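Local coordinates for enoyl-acyl carrier protein reductase (Uncultured bacterium, PDB 6KIA), which probably catalyses the NADH-dependent reduction of enoyl groups carried on acyl carrier protein during bacterial fatty acid synthesis, at residues L214-G219 / V234-Y239; F157-A162 / A210-H215; D275-G280 / S415-P420. All coordinates share one frame; numbering follows the deposited sequence.

Contact 1: L214-G219 / V234-Y239; sequences LHLIEG and VRYSAY. With NAI (1,4-dihydronicotinamide adenine dinucleotide), chain D.
Tyr-236 lays one face of its ring under Ile-217, and the contact is built round this one ring, met over a face and at an edge. It illustrates how a helix packs on the parallel strands of a Rossmann-type sheet: helix 196-219 runs over strand 234-240, and one large strand residue fills the gap between backbones whose nearest CA atoms, of Ile-217 and Tyr-236, are 7.7 Å apart.

The tight part is wholly apolar. CG1 of Ile-217 sits over the ring in a CH-pi contact, 4.2 Å from the Tyr-236 ring centroid and 15° off the normal, displaced toward the rim. Leu-216 comes instead at the edge, near the ring plane, where its CG is 4.0 Å from Tyr-236 CD2. With chi1 near -58°, Tyr-236 turns CG away from its own carbonyl carbon and lifts the ring toward the helix. Phe-157 of the adjoining strand meets the same ring almost parallel, with about 10° between the planes.

Away from this patch the pairing is loose. CB of Glu-218 points away from the strand, on the exposed side of the helix, whereas at the far end of the strand Tyr-239 leaves the helix altogether and brings CB to 3.3 Å from O4D of the bound NADH.

No hydrogen bond crosses between the two segments; the phenol OH of Tyr-236 is instead bonded to Ser-220, just past the helix, and to Arg-224 on the following helix 221-229. The chemistry therefore implies adhesion by shape and dispersion, with the buried hydroxyl satisfied at the ring's far tip.

Contact 2: F157-A162 / A210-H215; sequences FAHTMA and ANTFLH. With NAI (1,4-dihydronicotinamide adenine dinucleotide), chain D.
His-159 reaches from the end of strand 155-159 to Thr-212 and Phe-213 on helix 196-219, just where the chain of this Rossmann-type domain turns into the dinucleotide site.

The polar link is one hydrogen bond, from His-159 NE2 to Thr-212 OG1, 2.8 Å long, practically straight at 179° and in the imidazole plane. The threonine oxygen also bonds to Val-208 O one turn back, so it joins the ring to the helix backbone.

Ring contacts lie over one face of the imidazole. Phe-213 turns its edge to that face in a T-shaped pair, with centroids 5.1 Å apart and planes at 63°, while its CB lies over the same face. The backbone N of Met-161, from the same segment as the histidine, stands above the rim of the other.

Sulfur and ligand contacts follow in the loop. Met-161, extended beyond CG, passes SD against Thr-212 CB at 3.8 Å and brings CG to 3.4 Å from the adenine N3A of NADH. Its neighbours bind the riboses: Thr-160 O accepts from O3D at 3.0 Å, Ala-162 N donates to O4B, and Thr-160 OG1 donates to O3B across 2.6 Å.

Contact 3: D275-G280 / S415-P420; sequences DAWKQG and SNPAGP
The indole of Trp-277 is roofed partly by backbone: one face lies under the peptide that joins Gly-419 to Pro-420. Two CH-pi contacts share that face, with Gly-419 CA 3.8 Å from the centroid of the Trp-277 six-membered ring and Pro-420 CD 3.9 Å from that of the five-membered ring. Pro-420 CD stands only 12° off the normal, squarely over the indole.

Tryptophan beneath proline is a worked case of the affinity between electron-rich aromatic faces and the polarised C-H bonds beside a proline nitrogen. Here chi1 of -171° places CG opposite the backbone N and swings the indole out from helix 263-278 toward the loop. The stem of the side chain packs too, CB against Pro-420 CB at 3.7 Å. At the outer end Pro-417 O approaches in the ring plane, 3.4 Å from CH2 of Trp-277, while Pro-417 CG adds an apolar touch at 3.8 Å from the same atom. Lys-282 makes a cation-pi contact with the indole.

A Schellman motif ends the helix: Ile-281 N bonds to Ala-276 O and Gly-280 N to Trp-277 O, with Gly-280, at positive phi, as the C-prime residue. The opposing loop leads into strand 421-423, the neighbour of strand 283-287, and Gly-419 O is held by Thr-284 OG1.

This is a contact near the protein surface, and no hydrogen bond joins its two segments. Its chemistry implies that C-H groups over the face and a carbonyl oxygen at the edge of one indole join the helix end to the loop entering strand 421-423.

Contacts 1 and 2 are close neighbours, their centres about 6 Å apart: both use helix 196-219, sharing Leu-214 and His-215, and in the one mixed sheet contact 2 reaches strand 155-159 and contact 1 its parallel neighbour 234-240. Both also touch NADH. Along the chain, contact 2 runs from strand 155-159 to this helix, and contact 1 from the helix to the next strand. Contact 3 follows in sequence, its centre about 11 Å from that of contact 1 and 15 Å from that of contact 2. Arg-235 links it to contact 1 through Ser-415 O. Contacts 1 and 2 pack one helix on the sheet beside the cofactor, and contact 3 joins a second helix to the loop entering strand 421-423.

Contact 1: L214-G219 / V234-Y239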
loop_
_atom_site.group_PDB
_atom_site.type_symbol
_atom_site.label_atom_id
_atom_site.label_comp_id
_atom_site.label_asym_id
_atom_site.label_seq_id
_atom_site.Cartn_x
_atom_site.Cartn_y
_atom_site.Cartn_z
ATOM N N LEU A 214 5.150 5.281 -13.013
ATOM C CA LEU A 214 5.698 5.540 -14.336
ATOM C C LEU A 214 6.248 6.956 -14.389
ATOM O O LEU A 214 7.312 7.181 -14.960
ATOM C CB LEU A 214 4.646 5.352 -15.441
ATOM C CG LEU A 214 5.148 5.747 -16.841
ATOM C CD1 LEU A 214 6.242 4.781 -17.310
ATOM C CD2 LEU A 214 4.011 5.822 -17.853
ATOM N N HIS A 215 5.532 7.913 -13.795
ATOM C CA HIS A 215 5.975 9.302 -13.827
ATOM C C HIS A 215 7.238 9.462 -13.013
ATOM O O HIS A 215 8.085 10.292 -13.326
ATOM C CB HIS A 215 4.891 10.234 -13.300
ATOM C CG HIS A 215 3.654 10.208 -14.132
ATOM N ND1 HIS A 215 3.696 10.128 -15.507
ATOM C CD2 HIS A 215 2.343 10.213 -13.789
ATOM C CE1 HIS A 215 2.462 10.091 -15.977
ATOM N NE2 HIS A 215 1.623 10.144 -14.957
ATOM N N LEU A 216 7.374 8.637 -11.983
ATOM C CA LEU A 216 8.591 8.630 -11.193
ATOM C C LEU A 216 9.760 8.118 -12.010
ATOM O O LEU A 216 10.825 8.749 -12.056
ATOM C CB LEU A 216 8.403 7.757 -9.953
ATOM C CG LEU A 216 9.677 7.387 -9.194
ATOM C CD1 LEU A 216 10.482 8.631 -8.759
ATOM C CD2 LEU A 216 9.318 6.492 -8.024
ATOM N N ILE A 217 9.549 7.002 -12.693
ATOM C CA ILE A 217 10.618 6.394 -13.470
ATOM C C ILE A 217 11.044 7.307 -14.634
ATOM O O ILE A 217 12.243 7.498 -14.897
ATOM C CB ILE A 217 10.197 5.006 -13.986
ATOM C CG1 ILE A 217 10.122 4.034 -12.794
ATOM C CG2 ILE A 217 11.223 4.469 -14.990
ATOM C CD1 ILE A 217 9.428 2.710 -13.093
ATOM N N GLU A 218 10.066 7.842 -15.348
ATOM C CA GLU A 218 10.362 8.741 -16.474
ATOM C C GLU A 218 10.947 10.083 -16.031
ATOM O O GLU A 218 11.871 10.612 -16.650
ATOM C CB GLU A 218 9.095 8.967 -17.298
ATOM C CG GLU A 218 8.797 7.780 -18.178
ATOM C CD GLU A 218 7.480 7.918 -18.919
ATOM O OE1 GLU A 218 6.739 8.902 -18.695
ATOM O OE2 GLU A 218 7.219 7.060 -19.772
ATOM N N GLY A 219 10.389 10.630 -14.960
ATOM C CA GLY A 219 10.794 11.925 -14.451
ATOM C C GLY A 219 12.216 11.906 -13.913
ATOM O O GLY A 219 12.919 12.922 -13.984
ATOM N N VAL A 234 21.008 2.679 -9.396
ATOM C CA VAL A 234 19.690 3.252 -9.146
ATOM C C VAL A 234 18.643 2.155 -9.006
ATOM O O VAL A 234 18.606 1.203 -9.797
ATOM C CB VAL A 234 19.286 4.220 -10.275
ATOM C CG1 VAL A 234 17.847 4.748 -10.075
ATOM C CG2 VAL A 234 20.276 5.361 -10.348
ATOM N N ARG A 235 17.793 2.295 -7.991
ATOM C CA ARG A 235 16.739 1.337 -7.722
ATOM C C ARG A 235 15.399 2.059 -7.528
ATOM O O ARG A 235 15.348 3.179 -7.002
ATOM C CB ARG A 235 17.070 0.536 -6.467
ATOM C CG ARG A 235 18.387 -0.213 -6.503
ATOM C CD ARG A 235 18.381 -1.305 -7.556
ATOM N NE ARG A 235 19.607 -2.096 -7.483
ATOM C CZ ARG A 235 20.669 -1.880 -8.250
ATOM N NH1 ARG A 235 20.632 -0.924 -9.158
ATOM N NH2 ARG A 235 21.755 -2.631 -8.116
ATOM N N TYR A 236 14.324 1.407 -7.957
ATOM C CA TYR A 236 12.950 1.861 -7.685
ATOM C C TYR A 236 12.213 0.745 -6.974
ATOM O O TYR A 236 12.348 -0.416 -7.360
ATOM C CB TYR A 236 12.198 2.216 -8.965
ATOM C CG TYR A 236 12.896 3.285 -9.770
ATOM C CD1 TYR A 236 13.928 2.948 -10.640
ATOM C CD2 TYR A 236 12.555 4.628 -9.634
ATOM C CE1 TYR A 236 14.595 3.922 -11.363
ATOM C CE2 TYR A 236 13.221 5.604 -10.369
ATOM C CZ TYR A 236 14.233 5.236 -11.218
ATOM O OH TYR A 236 14.893 6.197 -11.954
ATOM N N SER A 237 11.474 1.084 -5.923
ATOM C CA SER A 237 10.631 0.088 -5.261
ATOM C C SER A 237 9.217 0.649 -5.207
ATOM O O SER A 237 9.027 1.873 -5.253
ATOM C CB SER A 237 11.145 -0.225 -3.856
ATOM O OG SER A 237 10.997 0.912 -3.008
ATOM N N ALA A 238 8.227 -0.237 -5.130
ATOM C CA ALA A 238 6.849 0.168 -4.907
ATOM C C ALA A 238 6.214 -0.869 -4.002
ATOM O O ALA A 238 6.622 -2.030 -3.992
ATOM C CB ALA A 238 6.059 0.288 -6.224
ATOM N N TYR A 239 5.208 -0.447 -3.254
ATOM C CA TYR A 239 4.440 -1.360 -2.413
ATOM C C TYR A 239 3.231 -1.832 -3.206
ATOM O O TYR A 239 2.383 -1.028 -3.578
ATOM C CB TYR A 239 3.997 -0.686 -1.114
ATOM C CG TYR A 239 5.116 -0.438 -0.127
ATOM C CD1 TYR A 239 5.466 -1.404 0.817
ATOM C CD2 TYR A 239 5.822 0.771 -0.138
ATOM C CE1 TYR A 239 6.490 -1.181 1.716
ATOM C CE2 TYR A 239 6.857 0.990 0.759
ATOM C CZ TYR A 239 7.168 0.026 1.675
ATOM O OH TYR A 239 8.195 0.236 2.570
HETATM P PA NAI D . -0.639 5.148 4.108
HETATM O O1A NAI D . 0.329 5.374 5.229
HETATM O O2A NAI D . -1.963 5.883 4.184
HETATM O O5B NAI D . 0.131 5.471 2.755
HETATM C C5B NAI D . -0.583 5.973 1.644
HETATM C C4B NAI D . 0.529 6.605 0.752
HETATM O O4B NAI D . -0.196 7.044 -0.548
HETATM C C3B NAI D . 1.059 7.652 1.274
HETATM O O3B NAI D . 2.523 7.724 1.030
HETATM C C2B NAI D . 0.294 8.923 0.543
HETATM O O2B NAI D . 1.107 10.143 0.707
HETATM C C1B NAI D . 0.159 8.530 -0.675
HETATM N N9A NAI D . -1.055 9.094 -1.299
HETATM C C8A NAI D . -2.377 8.948 -1.096
HETATM N N7A NAI D . -3.017 9.724 -1.968
HETATM C C5A NAI D . -2.086 10.352 -2.725
HETATM C C6A NAI D . -2.286 11.260 -3.754
HETATM N N6A NAI D . -3.459 11.827 -4.359
HETATM N N1A NAI D . -1.206 11.767 -4.371
HETATM C C2A NAI D . 0.053 11.398 -3.975
HETATM N N3A NAI D . 0.249 10.488 -2.949
HETATM C C4A NAI D . -0.856 9.974 -2.323
HETATM O O3 NAI D . -1.040 3.548 3.980
HETATM P PN NAI D . -0.164 2.310 3.430
HETATM O O1N NAI D . 1.115 2.192 4.200
HETATM O O2N NAI D . -1.097 1.121 3.601
HETATM O O5D NAI D . 0.128 2.587 1.887
HETATM C C5D NAI D . 1.450 2.608 1.375
HETATM C C4D NAI D . 1.514 1.604 0.202
HETATM O O4D NAI D . 1.410 0.382 0.688
HETATM C C3D NAI D . 0.315 1.780 -0.726
HETATM O O3D NAI D . 0.689 1.815 -2.062
HETATM C C2D NAI D . -0.476 0.481 -0.451
HETATM O O2D NAI D . -1.391 0.226 -1.575
HETATM C C1D NAI D . 0.452 -0.422 -0.280
HETATM N N1N NAI D . -0.015 -1.624 0.410
HETATM C C2N NAI D . -0.832 -1.559 1.519
HETATM C C3N NAI D . -1.303 -2.740 2.108
HETATM C C7N NAI D . -2.179 -2.703 3.359
HETATM O O7N NAI D . -2.842 -3.683 3.688
HETATM N N7N NAI D . -2.206 -1.519 4.141
HETATM C C4N NAI D . -0.950 -3.988 1.616
HETATM C C5N NAI D . -0.079 -4.043 0.521
HETATM C C6N NAI D . 0.376 -2.862 -0.075
#

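Contact 2: F157-A162 / A210-H215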
loop_
_atom_site.group_PDB
_atom_site.type_symbol
_atom_site.label_atom_id
_atom_site.label_comp_id
_atom_site.label_asym_id
_atom_site.label_seq_id
_atom_site.Cartn_x
_atom_site.Cartn_y
_atom_site.Cartn_z
ATOM N N PHE A 157 14.740 5.125 -5.005
ATOM C CA PHE A 157 13.471 5.840 -5.090
ATOM C C PHE A 157 12.377 4.907 -4.601
ATOM O O PHE A 157 12.136 3.882 -5.232
ATOM C CB PHE A 157 13.164 6.293 -6.532
ATOM C CG PHE A 157 14.108 7.331 -7.074
ATOM C CD1 PHE A 157 13.854 8.687 -6.901
ATOM C CD2 PHE A 157 15.219 6.943 -7.781
ATOM C CE1 PHE A 157 14.706 9.650 -7.427
ATOM C CE2 PHE A 157 16.076 7.884 -8.320
ATOM C CZ PHE A 157 15.832 9.254 -8.126
ATOM N N ALA A 158 11.738 5.232 -3.473
ATOM C CA ALA A 158 10.717 4.346 -2.901
ATOM C C ALA A 158 9.299 4.926 -3.090
ATOM O O ALA A 158 8.892 5.887 -2.428
ATOM C CB ALA A 158 11.011 4.100 -1.416
ATOM N N HIS A 159 8.556 4.338 -4.018
ATOM C CA HIS A 159 7.185 4.768 -4.325
ATOM C C HIS A 159 6.229 4.171 -3.317
ATOM O O HIS A 159 6.350 2.999 -2.994
ATOM C CB HIS A 159 6.848 4.327 -5.748
ATOM C CG HIS A 159 5.443 4.591 -6.183
ATOM N ND1 HIS A 159 4.400 3.744 -5.869
ATOM C CD2 HIS A 159 4.923 5.541 -7.000
ATOM C CE1 HIS A 159 3.289 4.196 -6.420
ATOM N NE2 HIS A 159 3.580 5.282 -7.116
ATOM N N THR A 160 5.279 4.966 -2.822
ATOM C CA THR A 160 4.314 4.456 -1.840
ATOM C C THR A 160 2.892 4.828 -2.206
ATOM O O THR A 160 1.958 4.466 -1.491
ATOM C CB THR A 160 4.566 5.014 -0.411
ATOM O OG1 THR A 160 4.284 6.421 -0.412
ATOM C CG2 THR A 160 5.996 4.758 0.066
ATOM N N MET A 161 2.708 5.590 -3.284
ATOM C CA MET A 161 1.422 6.241 -3.523
ATOM C C MET A 161 0.327 5.272 -3.901
ATOM O O MET A 161 0.500 4.445 -4.788
ATOM C CB MET A 161 1.546 7.287 -4.642
ATOM C CG MET A 161 2.551 8.364 -4.336
ATOM S SD MET A 161 2.699 9.566 -5.661
ATOM C CE MET A 161 3.754 10.807 -4.897
ATOM N N ALA A 162 -0.805 5.427 -3.230
ATOM C CA ALA A 162 -2.039 4.718 -3.560
ATOM C C ALA A 162 -3.194 5.575 -3.077
ATOM O O ALA A 162 -3.109 6.180 -2.014
ATOM C CB ALA A 162 -2.081 3.320 -2.895
ATOM N N ALA A 210 -0.974 3.690 -9.785
ATOM C CA ALA A 210 -0.126 3.056 -10.794
ATOM C C ALA A 210 0.707 4.040 -11.610
ATOM O O ALA A 210 1.943 3.958 -11.622
ATOM C CB ALA A 210 -0.992 2.189 -11.732
ATOM N N ASN A 211 0.053 4.961 -12.308
ATOM C CA ASN A 211 0.776 5.818 -13.245
ATOM C C ASN A 211 1.808 6.754 -12.606
ATOM O O ASN A 211 2.784 7.121 -13.245
ATOM C CB ASN A 211 -0.224 6.616 -14.068
ATOM C CG ASN A 211 -1.058 5.718 -14.963
ATOM O OD1 ASN A 211 -0.658 4.592 -15.266
ATOM N ND2 ASN A 211 -2.220 6.203 -15.383
ATOM N N THR A 212 1.602 7.118 -11.345
ATOM C CA THR A 212 2.604 7.857 -10.583
ATOM C C THR A 212 3.978 7.150 -10.560
ATOM O O THR A 212 5.006 7.822 -10.506
ATOM C CB THR A 212 2.150 8.063 -9.132
ATOM O OG1 THR A 212 1.728 6.802 -8.591
ATOM C CG2 THR A 212 0.970 9.022 -9.073
ATOM N N PHE A 213 3.998 5.811 -10.559
ATOM C CA PHE A 213 5.257 5.057 -10.613
ATOM C C PHE A 213 5.945 5.268 -11.942
ATOM O O PHE A 213 7.166 5.421 -12.000
ATOM C CB PHE A 213 4.999 3.569 -10.368
ATOM C CG PHE A 213 6.222 2.757 -10.040
ATOM C CD1 PHE A 213 7.150 3.179 -9.080
ATOM C CD2 PHE A 213 6.379 1.502 -10.598
ATOM C CE1 PHE A 213 8.252 2.379 -8.745
ATOM C CE2 PHE A 213 7.478 0.707 -10.277
ATOM C CZ PHE A 213 8.409 1.140 -9.340
ATOM N N LEU A 214 5.150 5.281 -13.013
ATOM C CA LEU A 214 5.698 5.540 -14.336
ATOM C C LEU A 214 6.248 6.956 -14.389
ATOM O O LEU A 214 7.312 7.181 -14.960
ATOM C CB LEU A 214 4.646 5.352 -15.441
ATOM C CG LEU A 214 5.148 5.747 -16.841
ATOM C CD1 LEU A 214 6.242 4.781 -17.310
ATOM C CD2 LEU A 214 4.011 5.822 -17.853
ATOM N N HIS A 215 5.532 7.913 -13.795
ATOM C CA HIS A 215 5.975 9.302 -13.827
ATOM C C HIS A 215 7.238 9.462 -13.013
ATOM O O HIS A 215 8.085 10.292 -13.326
ATOM C CB HIS A 215 4.891 10.234 -13.300
ATOM C CG HIS A 215 3.654 10.208 -14.132
ATOM N ND1 HIS A 215 3.696 10.128 -15.507
ATOM C CD2 HIS A 215 2.343 10.213 -13.789
ATOM C CE1 HIS A 215 2.462 10.091 -15.977
ATOM N NE2 HIS A 215 1.623 10.144 -14.957
HETATM P PA NAI D . -0.639 5.148 4.108
HETATM O O1A NAI D . 0.329 5.374 5.229
HETATM O O2A NAI D . -1.963 5.883 4.184
HETATM O O5B NAI D . 0.131 5.471 2.755
HETATM C C5B NAI D . -0.583 5.973 1.644
HETATM C C4B NAI D . 0.529 6.605 0.752
HETATM O O4B NAI D . -0.196 7.044 -0.548
HETATM C C3B NAI D . 1.059 7.652 1.274
HETATM O O3B NAI D . 2.523 7.724 1.030
HETATM C C2B NAI D . 0.294 8.923 0.543
HETATM O O2B NAI D . 1.107 10.143 0.707
HETATM C C1B NAI D . 0.159 8.530 -0.675
HETATM N N9A NAI D . -1.055 9.094 -1.299
HETATM C C8A NAI D . -2.377 8.948 -1.096
HETATM N N7A NAI D . -3.017 9.724 -1.968
HETATM C C5A NAI D . -2.086 10.352 -2.725
HETATM C C6A NAI D . -2.286 11.260 -3.754
HETATM N N6A NAI D . -3.459 11.827 -4.359
HETATM N N1A NAI D . -1.206 11.767 -4.371
HETATM C C2A NAI D . 0.053 11.398 -3.975
HETATM N N3A NAI D . 0.249 10.488 -2.949
HETATM C C4A NAI D . -0.856 9.974 -2.323
HETATM O O3 NAI D . -1.040 3.548 3.980
HETATM P PN NAI D . -0.164 2.310 3.430
HETATM O O1N NAI D . 1.115 2.192 4.200
HETATM O O2N NAI D . -1.097 1.121 3.601
HETATM O O5D NAI D . 0.128 2.587 1.887
HETATM C C5D NAI D . 1.450 2.608 1.375
HETATM C C4D NAI D . 1.514 1.604 0.202
HETATM O O4D NAI D . 1.410 0.382 0.688
HETATM C C3D NAI D . 0.315 1.780 -0.726
HETATM O O3D NAI D . 0.689 1.815 -2.062
HETATM C C2D NAI D . -0.476 0.481 -0.451
HETATM O O2D NAI D . -1.391 0.226 -1.575
HETATM C C1D NAI D . 0.452 -0.422 -0.280
HETATM N N1N NAI D . -0.015 -1.624 0.410
HETATM C C2N NAI D . -0.832 -1.559 1.519
HETATM C C3N NAI D . -1.303 -2.740 2.108
HETATM C C7N NAI D . -2.179 -2.703 3.359
HETATM O O7N NAI D . -2.842 -3.683 3.688
HETATM N N7N NAI D . -2.206 -1.519 4.141
HETATM C C4N NAI D . -0.950 -3.988 1.616
HETATM C C5N NAI D . -0.079 -4.043 0.521
HETATM C C6N NAI D . 0.376 -2.862 -0.075
#

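Contact 3: D275-G280 / S415-P420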
loop_
_atom_site.group_PDB
_atom_site.type_symbol
_atom_site.label_atom_id
_atom_site.label_comp_id
_atom_site.label_asym_id
_atom_site.label_seq_id
_atom_site.Cartn_x
_atom_site.Cartn_y
_atom_site.Cartn_z
ATOM N N ASP A 275 7.715 -3.568 -17.628
ATOM C CA ASP A 275 8.126 -2.840 -18.833
ATOM C C ASP A 275 9.456 -2.141 -18.578
ATOM O O ASP A 275 10.362 -2.183 -19.420
ATOM C CB ASP A 275 7.110 -1.773 -19.256
ATOM C CG ASP A 275 5.782 -2.342 -19.733
ATOM O OD1 ASP A 275 5.740 -3.504 -20.186
ATOM O OD2 ASP A 275 4.791 -1.572 -19.727
ATOM N N ALA A 276 9.569 -1.491 -17.419
ATOM C CA ALA A 276 10.818 -0.812 -17.057
ATOM C C ALA A 276 11.989 -1.794 -16.934
ATOM O O ALA A 276 13.110 -1.490 -17.373
ATOM C CB ALA A 276 10.635 -0.003 -15.744
ATOM N N TRP A 277 11.733 -2.957 -16.340
ATOM C CA TRP A 277 12.758 -3.975 -16.136
ATOM C C TRP A 277 13.319 -4.462 -17.469
ATOM O O TRP A 277 14.532 -4.678 -17.602
ATOM C CB TRP A 277 12.210 -5.156 -15.340
ATOM C CG TRP A 277 13.232 -6.162 -14.890
ATOM C CD1 TRP A 277 13.715 -7.226 -15.612
ATOM C CD2 TRP A 277 13.864 -6.233 -13.607
ATOM N NE1 TRP A 277 14.611 -7.946 -14.855
ATOM C CE2 TRP A 277 14.716 -7.365 -13.617
ATOM C CE3 TRP A 277 13.778 -5.465 -12.439
ATOM C CZ2 TRP A 277 15.494 -7.736 -12.510
ATOM C CZ3 TRP A 277 14.557 -5.829 -11.338
ATOM C CH2 TRP A 277 15.399 -6.960 -11.380
ATOM N N LYS A 278 12.443 -4.642 -18.454
ATOM C CA LYS A 278 12.928 -5.051 -19.777
ATOM C C LYS A 278 13.810 -3.980 -20.431
ATOM O O LYS A 278 14.559 -4.266 -21.369
ATOM C CB LYS A 278 11.759 -5.391 -20.707
ATOM C CG LYS A 278 10.818 -6.436 -20.158
ATOM C CD LYS A 278 9.845 -6.930 -21.214
ATOM C CE LYS A 278 8.811 -7.865 -20.609
ATOM N NZ LYS A 278 7.838 -8.348 -21.624
ATOM N N GLN A 279 13.727 -2.749 -19.943
ATOM C CA GLN A 279 14.590 -1.686 -20.449
ATOM C C GLN A 279 15.849 -1.504 -19.607
ATOM O O GLN A 279 16.585 -0.534 -19.796
ATOM C CB GLN A 279 13.805 -0.377 -20.544
ATOM C CG GLN A 279 12.655 -0.456 -21.525
ATOM C CD GLN A 279 11.773 0.770 -21.502
ATOM O OE1 GLN A 279 11.437 1.286 -20.436
ATOM N NE2 GLN A 279 11.387 1.243 -22.682
ATOM N N GLY A 280 16.102 -2.439 -18.693
ATOM C CA GLY A 280 17.312 -2.411 -17.887
ATOM C C GLY A 280 17.205 -1.566 -16.634
ATOM O O GLY A 280 18.189 -1.368 -15.918
ATOM N N SER A 415 19.080 -4.035 -3.223
ATOM C CA SER A 415 20.472 -3.934 -3.643
ATOM C C SER A 415 20.750 -4.866 -4.815
ATOM O O SER A 415 21.572 -4.555 -5.671
ATOM C CB SER A 415 21.449 -4.218 -2.501
ATOM O OG SER A 415 21.551 -3.102 -1.628
ATOM N N ASN A 416 20.081 -6.010 -4.850
ATOM C CA ASN A 416 20.245 -6.968 -5.946
ATOM C C ASN A 416 18.957 -7.730 -6.214
ATOM O O ASN A 416 18.817 -8.888 -5.823
ATOM C CB ASN A 416 21.364 -7.962 -5.625
ATOM C CG ASN A 416 21.661 -8.897 -6.783
ATOM O OD1 ASN A 416 21.509 -8.529 -7.947
ATOM N ND2 ASN A 416 22.088 -10.117 -6.464
ATOM N N PRO A 417 17.991 -7.064 -6.853
ATOM C CA PRO A 417 16.640 -7.634 -6.954
ATOM C C PRO A 417 16.498 -8.805 -7.929
ATOM O O PRO A 417 17.075 -8.773 -9.018
ATOM C CB PRO A 417 15.802 -6.443 -7.417
ATOM C CG PRO A 417 16.779 -5.533 -8.136
ATOM C CD PRO A 417 18.075 -5.690 -7.375
ATOM N N ALA A 418 15.700 -9.801 -7.545
ATOM C CA ALA A 418 15.499 -10.977 -8.381
ATOM C C ALA A 418 14.642 -10.682 -9.606
ATOM O O ALA A 418 14.787 -11.341 -10.633
ATOM C CB ALA A 418 14.874 -12.091 -7.578
ATOM N N GLY A 419 13.756 -9.694 -9.514
ATOM C CA GLY A 419 12.847 -9.432 -10.610
ATOM C C GLY A 419 11.984 -8.206 -10.404
ATOM O O GLY A 419 12.057 -7.561 -9.367
ATOM N N PRO A 420 11.149 -7.891 -11.394
ATOM C CA PRO A 420 10.324 -6.681 -11.339
ATOM C C PRO A 420 9.132 -6.772 -10.372
ATOM O O PRO A 420 8.588 -5.727 -10.013
ATOM C CB PRO A 420 9.836 -6.533 -12.786
ATOM C CG PRO A 420 9.865 -7.914 -13.341
ATOM C CD PRO A 420 11.027 -8.595 -12.687
#